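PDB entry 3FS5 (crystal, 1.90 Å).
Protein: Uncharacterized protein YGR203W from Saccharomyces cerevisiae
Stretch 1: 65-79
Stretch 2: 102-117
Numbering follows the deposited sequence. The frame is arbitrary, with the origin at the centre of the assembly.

Stretch 1, residues 65-79: YLRELKHRLLEKQAD
Stretch 2, residues 102-117: MLLLRSLDTAELSRCR

The contact centres on the ammonium group of Lys 70. Lys 70 NZ donates a hydrogen bond to Ser 107 O at 2.7 Å and another to Glu 112 OE1 at 3.0 Å, the latter part of a salt bridge. All four chi angles of Lys 70 are t (172°, -176°, 173°, -179°), so the extended chain carries the charge from the helix to the backbone at Ser 107 and the carboxylate of Glu 112. A lysine suits this place because its methylenes can lie against apolar neighbours while its end meets a backbone carbonyl and a carboxylate: Lys 70 CB is 4.1 Å from Leu 104 CD1, and Lys 70 CE is 4.1 Å from Leu 108 CD2. Asp 109 OD2 adds an opposite charge 4.1 Å from Lys 70 NZ, beyond salt-bridge range.

Glu 112 OE1 is also bonded within the second stretch. Asp 109 N donates to Glu 112 OE1 (2.8 Å, N-H...acceptor angle 165°), so this oxygen serves both the lysine and a backbone amide; Glu 112 has chi1 -51° (m), chi2 171° (t) and chi3 -50°. Glu 112 N in turn donates to Asp 109 O at 2.9 Å. Separately, Ser 107, with chi1 77° (p), donates from Ser 107 OG to Leu 104 O at 2.8 Å, which turns its hydroxyl back onto the preceding helix while its carbonyl faces the lysine.

The backbone frame is simple. Residues 65 to 77 are helical, with i to i+4 bonds such as Leu 74 N to Lys 70 O (2.9 Å). In the second stretch the backbone through Leu 105 is helical; Ser 107 has phi/psi -92/-4, and Leu 108 and Asp 109 are extended at -88/142 and -80/164. Residues 110-115 have helical phi/psi without the regular bonds, and a strand starts at Cys 116 (-134/158). The helix axes approach to 10.5 Å, with 74° between their N-to-C directions and a signed crossing angle of -74°. The register sets Lys 70 CA 6.9 Å from Leu 104 CA and Gln 77 CA 7.1 Å from Arg 115 CA.

The two stretches bury 660 Å² between them, both sides summed, Lys 70 included. Leu 66 (t, p) points toward the second stretch, placing Leu 66 CD2 3.7 Å from Leu 103 O and 4.1 Å from Ser 107 CB, and Leu 66 CD1 4.3 Å from Leu 104 CA. One turn beyond Lys 70, Leu 73 (m, t) packs Leu 73 CD1 at 3.7 Å from CD2 of Leu 104 (t, p). Both leucines are buried, as branched apolar side chains should be.

Leu 74 (m, t) starts sideways, but its end comes nearer: Leu 74 CD1 lies 3.3 Å from Glu 112 OE2 and Leu 74 CD2 4.1 Å from Cys 116 SG, whose chi1 is -61° (m). Leu 74 CD2 also covers one face of the Arg 115 guanidinium, 3.8 Å from Arg 115 CZ. Arg 115 (chi1 -71°, chi2 -144°, chi3 -97°, chi4 160°) reaches the C-terminal part of this helix, where Arg 115 NH2 is 4.2 Å from Ala 78 CB.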

# COMPACT_ATOMS: atom_id res chain seq x y z
N TYR A 65 -12.27 -5.22 11.10
CA TYR A 65 -11.09 -4.42 10.82
C TYR A 65 -10.95 -4.27 9.32
O TYR A 65 -10.66 -3.18 8.82
CB TYR A 65 -9.85 -5.09 11.42
CG TYR A 65 -8.66 -4.16 11.54
CD1 TYR A 65 -8.79 -2.92 12.17
CD2 TYR A 65 -7.41 -4.53 11.06
CE1 TYR A 65 -7.69 -2.07 12.32
CE2 TYR A 65 -6.31 -3.69 11.20
CZ TYR A 65 -6.46 -2.46 11.84
OH TYR A 65 -5.37 -1.64 12.00
N LEU A 66 -11.15 -5.36 8.59
CA LEU A 66 -11.06 -5.33 7.13
C LEU A 66 -12.17 -4.44 6.59
O LEU A 66 -11.97 -3.68 5.65
CB LEU A 66 -11.21 -6.74 6.56
CG LEU A 66 -11.27 -6.86 5.03
CD1 LEU A 66 -10.03 -6.24 4.40
CD2 LEU A 66 -11.40 -8.32 4.63
N ARG A 67 -13.35 -4.55 7.20
CA ARG A 67 -14.49 -3.75 6.79
C ARG A 67 -14.18 -2.27 6.98
O ARG A 67 -14.54 -1.43 6.14
CB ARG A 67 -15.72 -4.14 7.62
CG ARG A 67 -16.97 -3.36 7.30
CD ARG A 67 -18.11 -3.75 8.23
NE ARG A 67 -19.31 -2.95 8.00
CZ ARG A 67 -20.40 -3.01 8.75
NH1 ARG A 67 -20.45 -3.83 9.79
NH2 ARG A 67 -21.45 -2.25 8.47
N GLU A 68 -13.51 -1.94 8.08
CA GLU A 68 -13.14 -0.55 8.36
C GLU A 68 -12.22 -0.01 7.27
O GLU A 68 -12.39 1.12 6.82
CB GLU A 68 -12.43 -0.44 9.72
CG GLU A 68 -11.64 0.86 9.88
CD GLU A 68 -10.86 0.93 11.18
OE1 GLU A 68 -9.90 1.73 11.24
OE2 GLU A 68 -11.20 0.21 12.13
N LEU A 69 -11.23 -0.81 6.87
CA LEU A 69 -10.30 -0.40 5.83
C LEU A 69 -11.05 -0.18 4.52
O LEU A 69 -10.88 0.85 3.87
CB LEU A 69 -9.20 -1.45 5.63
CG LEU A 69 -8.25 -1.20 4.46
CD1 LEU A 69 -7.56 0.16 4.63
CD2 LEU A 69 -7.23 -2.32 4.37
N LYS A 70 -11.88 -1.14 4.14
CA LYS A 70 -12.67 -1.05 2.91
C LYS A 70 -13.49 0.24 2.90
O LYS A 70 -13.49 0.98 1.92
CB LYS A 70 -13.60 -2.26 2.79
CG LYS A 70 -14.60 -2.16 1.65
CD LYS A 70 -15.56 -3.34 1.65
CE LYS A 70 -16.66 -3.18 0.62
NZ LYS A 70 -17.61 -4.33 0.66
N HIS A 71 -14.20 0.49 3.99
CA HIS A 71 -15.03 1.68 4.11
C HIS A 71 -14.20 2.95 3.93
O HIS A 71 -14.59 3.84 3.18
CB HIS A 71 -15.72 1.72 5.48
CG HIS A 71 -16.56 2.94 5.69
ND1 HIS A 71 -17.77 3.13 5.07
CD2 HIS A 71 -16.33 4.05 6.43
CE1 HIS A 71 -18.26 4.31 5.42
NE2 HIS A 71 -17.40 4.89 6.24
N ARG A 72 -13.06 3.03 4.61
CA ARG A 72 -12.21 4.21 4.51
C ARG A 72 -11.74 4.43 3.08
O ARG A 72 -11.75 5.56 2.58
CB ARG A 72 -10.98 4.10 5.41
CG ARG A 72 -11.25 4.37 6.87
CD ARG A 72 -9.94 4.50 7.64
NE ARG A 72 -9.22 5.73 7.30
CZ ARG A 72 -8.02 6.05 7.79
NH1 ARG A 72 -7.44 7.18 7.43
NH2 ARG A 72 -7.40 5.22 8.62
N LEU A 73 -11.31 3.35 2.44
CA LEU A 73 -10.82 3.44 1.07
C LEU A 73 -11.91 3.93 0.11
O LEU A 73 -11.68 4.87 -0.65
CB LEU A 73 -10.30 2.07 0.60
CG LEU A 73 -8.99 1.61 1.25
CD1 LEU A 73 -8.63 0.21 0.77
CD2 LEU A 73 -7.87 2.60 0.92
N LEU A 74 -13.08 3.31 0.17
CA LEU A 74 -14.18 3.69 -0.72
C LEU A 74 -14.67 5.11 -0.46
O LEU A 74 -15.12 5.79 -1.37
CB LEU A 74 -15.34 2.69 -0.59
CG LEU A 74 -15.03 1.30 -1.16
CD1 LEU A 74 -16.20 0.35 -0.90
CD2 LEU A 74 -14.76 1.43 -2.66
N GLU A 75 -14.57 5.54 0.79
CA GLU A 75 -15.00 6.88 1.15
C GLU A 75 -14.06 7.90 0.49
O GLU A 75 -14.50 8.94 0.01
CB GLU A 75 -14.98 7.03 2.68
CG GLU A 75 -15.62 8.31 3.18
CD GLU A 75 -16.02 8.20 4.64
OE1 GLU A 75 -16.91 7.37 4.94
OE2 GLU A 75 -15.46 8.95 5.47
N LYS A 76 -12.77 7.57 0.47
CA LYS A 76 -11.77 8.43 -0.16
C LYS A 76 -11.96 8.43 -1.68
O LYS A 76 -11.81 9.46 -2.34
CB LYS A 76 -10.36 7.93 0.19
CG LYS A 76 -9.21 8.76 -0.39
CD LYS A 76 -7.87 8.23 0.11
CE LYS A 76 -6.70 9.17 -0.19
NZ LYS A 76 -6.35 9.22 -1.63
N GLN A 77 -12.30 7.26 -2.23
CA GLN A 77 -12.50 7.13 -3.67
C GLN A 77 -13.69 7.96 -4.15
O GLN A 77 -13.62 8.61 -5.19
CB GLN A 77 -12.69 5.65 -4.03
CG GLN A 77 -12.74 5.36 -5.53
CD GLN A 77 -14.12 5.55 -6.14
OE1 GLN A 77 -14.26 5.69 -7.35
NE2 GLN A 77 -15.15 5.55 -5.29
N ALA A 78 -14.77 7.93 -3.38
CA ALA A 78 -15.99 8.66 -3.73
C ALA A 78 -15.76 10.15 -4.00
O ALA A 78 -16.38 10.71 -4.90
CB ALA A 78 -17.02 8.48 -2.62
N ASP A 79 -14.88 10.79 -3.24
CA ASP A 79 -14.61 12.21 -3.43
C ASP A 79 -13.47 12.50 -4.39
O ASP A 79 -13.09 13.66 -4.57
CB ASP A 79 -14.33 12.89 -2.10
CG ASP A 79 -15.56 12.96 -1.22
OD1 ASP A 79 -16.62 13.39 -1.72
OD2 ASP A 79 -15.46 12.59 -0.03
N MET A 102 -5.61 -9.59 -1.85
CA MET A 102 -6.68 -10.54 -2.15
C MET A 102 -7.80 -10.47 -1.12
O MET A 102 -8.97 -10.67 -1.45
CB MET A 102 -6.13 -11.97 -2.22
CG MET A 102 -5.34 -12.28 -3.49
SD MET A 102 -6.28 -11.95 -5.01
CE MET A 102 -7.33 -13.39 -5.11
N LEU A 103 -7.44 -10.18 0.13
CA LEU A 103 -8.42 -10.07 1.20
C LEU A 103 -9.38 -8.92 0.90
O LEU A 103 -10.59 -9.06 1.06
CB LEU A 103 -7.74 -9.82 2.55
CG LEU A 103 -7.11 -11.01 3.26
CD1 LEU A 103 -6.39 -10.53 4.52
CD2 LEU A 103 -8.19 -12.03 3.62
N LEU A 104 -8.83 -7.79 0.47
CA LEU A 104 -9.64 -6.63 0.14
C LEU A 104 -10.47 -6.91 -1.11
O LEU A 104 -11.67 -6.62 -1.15
CB LEU A 104 -8.78 -5.40 -0.11
CG LEU A 104 -9.57 -4.16 -0.53
CD1 LEU A 104 -10.46 -3.71 0.62
CD2 LEU A 104 -8.63 -3.04 -0.94
N LEU A 105 -9.83 -7.48 -2.12
CA LEU A 105 -10.50 -7.79 -3.37
C LEU A 105 -11.72 -8.67 -3.16
O LEU A 105 -12.80 -8.40 -3.69
CB LEU A 105 -9.54 -8.49 -4.33
CG LEU A 105 -10.09 -8.90 -5.70
CD1 LEU A 105 -10.63 -7.68 -6.44
CD2 LEU A 105 -8.98 -9.56 -6.51
N ARG A 106 -11.56 -9.72 -2.36
CA ARG A 106 -12.66 -10.64 -2.10
C ARG A 106 -13.78 -10.02 -1.27
O ARG A 106 -14.89 -10.55 -1.24
CB ARG A 106 -12.13 -11.91 -1.42
CG ARG A 106 -11.23 -12.76 -2.31
CD ARG A 106 -11.98 -13.23 -3.54
NE ARG A 106 -11.13 -13.92 -4.52
CZ ARG A 106 -10.53 -15.09 -4.32
NH1 ARG A 106 -9.79 -15.62 -5.28
NH2 ARG A 106 -10.65 -15.71 -3.16
N SER A 107 -13.51 -8.89 -0.62
CA SER A 107 -14.53 -8.24 0.20
C SER A 107 -15.33 -7.20 -0.59
O SER A 107 -16.28 -6.62 -0.06
CB SER A 107 -13.91 -7.57 1.43
OG SER A 107 -13.26 -6.36 1.09
N LEU A 108 -14.96 -6.98 -1.85
CA LEU A 108 -15.64 -6.00 -2.70
C LEU A 108 -16.82 -6.60 -3.46
O LEU A 108 -16.77 -7.74 -3.90
CB LEU A 108 -14.66 -5.42 -3.72
CG LEU A 108 -13.44 -4.63 -3.24
CD1 LEU A 108 -12.63 -4.16 -4.44
CD2 LEU A 108 -13.89 -3.44 -2.41
N ASP A 109 -17.89 -5.81 -3.60
CA ASP A 109 -19.07 -6.24 -4.34
C ASP A 109 -18.77 -6.05 -5.82
O ASP A 109 -17.83 -5.34 -6.17
CB ASP A 109 -20.29 -5.39 -3.99
CG ASP A 109 -20.78 -5.61 -2.58
OD1 ASP A 109 -21.11 -6.77 -2.25
OD2 ASP A 109 -20.83 -4.63 -1.81
N THR A 110 -19.56 -6.68 -6.68
CA THR A 110 -19.35 -6.55 -8.11
C THR A 110 -19.43 -5.08 -8.53
O THR A 110 -18.79 -4.66 -9.50
CB THR A 110 -20.40 -7.37 -8.90
OG1 THR A 110 -21.72 -6.89 -8.59
CG2 THR A 110 -20.31 -8.84 -8.54
N ALA A 111 -20.21 -4.29 -7.79
CA ALA A 111 -20.37 -2.87 -8.09
C ALA A 111 -19.16 -2.05 -7.63
O ALA A 111 -18.87 -0.99 -8.17
CB ALA A 111 -21.64 -2.34 -7.44
N GLU A 112 -18.46 -2.56 -6.62
CA GLU A 112 -17.30 -1.87 -6.07
C GLU A 112 -16.00 -2.29 -6.76
O GLU A 112 -14.96 -1.66 -6.57
CB GLU A 112 -17.22 -2.13 -4.56
CG GLU A 112 -18.53 -1.86 -3.84
CD GLU A 112 -18.52 -2.32 -2.39
OE1 GLU A 112 -18.14 -3.48 -2.14
OE2 GLU A 112 -18.91 -1.52 -1.51
N LEU A 113 -16.07 -3.35 -7.56
CA LEU A 113 -14.89 -3.84 -8.26
C LEU A 113 -14.27 -2.79 -9.17
O LEU A 113 -13.05 -2.76 -9.33
CB LEU A 113 -15.22 -5.08 -9.08
CG LEU A 113 -15.27 -6.43 -8.37
CD1 LEU A 113 -15.55 -7.53 -9.38
CD2 LEU A 113 -13.93 -6.69 -7.67
N SER A 114 -15.10 -1.94 -9.75
CA SER A 114 -14.61 -0.91 -10.66
C SER A 114 -14.10 0.35 -9.97
O SER A 114 -13.50 1.22 -10.60
CB SER A 114 -15.72 -0.52 -11.65
OG SER A 114 -16.84 -0.00 -10.95
N ARG A 115 -14.33 0.46 -8.66
CA ARG A 115 -13.89 1.64 -7.93
C ARG A 115 -12.44 1.64 -7.45
O ARG A 115 -11.93 2.67 -7.02
CB ARG A 115 -14.81 1.88 -6.74
CG ARG A 115 -16.19 2.37 -7.13
CD ARG A 115 -16.70 3.37 -6.10
NE ARG A 115 -17.57 2.76 -5.12
CZ ARG A 115 -17.85 3.28 -3.93
NH1 ARG A 115 -18.67 2.64 -3.12
NH2 ARG A 115 -17.28 4.41 -3.54
N CYS A 116 -11.79 0.48 -7.52
CA CYS A 116 -10.40 0.36 -7.06
C CYS A 116 -9.51 -0.40 -8.03
O CYS A 116 -9.99 -1.18 -8.86
CB CYS A 116 -10.34 -0.38 -5.72
SG CYS A 116 -11.21 0.37 -4.34
N ARG A 117 -8.21 -0.16 -7.92
CA ARG A 117 -7.19 -0.85 -8.70
C ARG A 117 -6.25 -1.27 -7.58
O ARG A 117 -5.89 -0.46 -6.74
CB ARG A 117 -6.45 0.09 -9.66
CG ARG A 117 -7.33 0.76 -10.71
CD ARG A 117 -6.48 1.62 -11.65
NE ARG A 117 -7.29 2.62 -12.35
CZ ARG A 117 -8.21 2.33 -13.25
NH1 ARG A 117 -8.91 3.31 -13.83
NH2 ARG A 117 -8.44 1.07 -13.60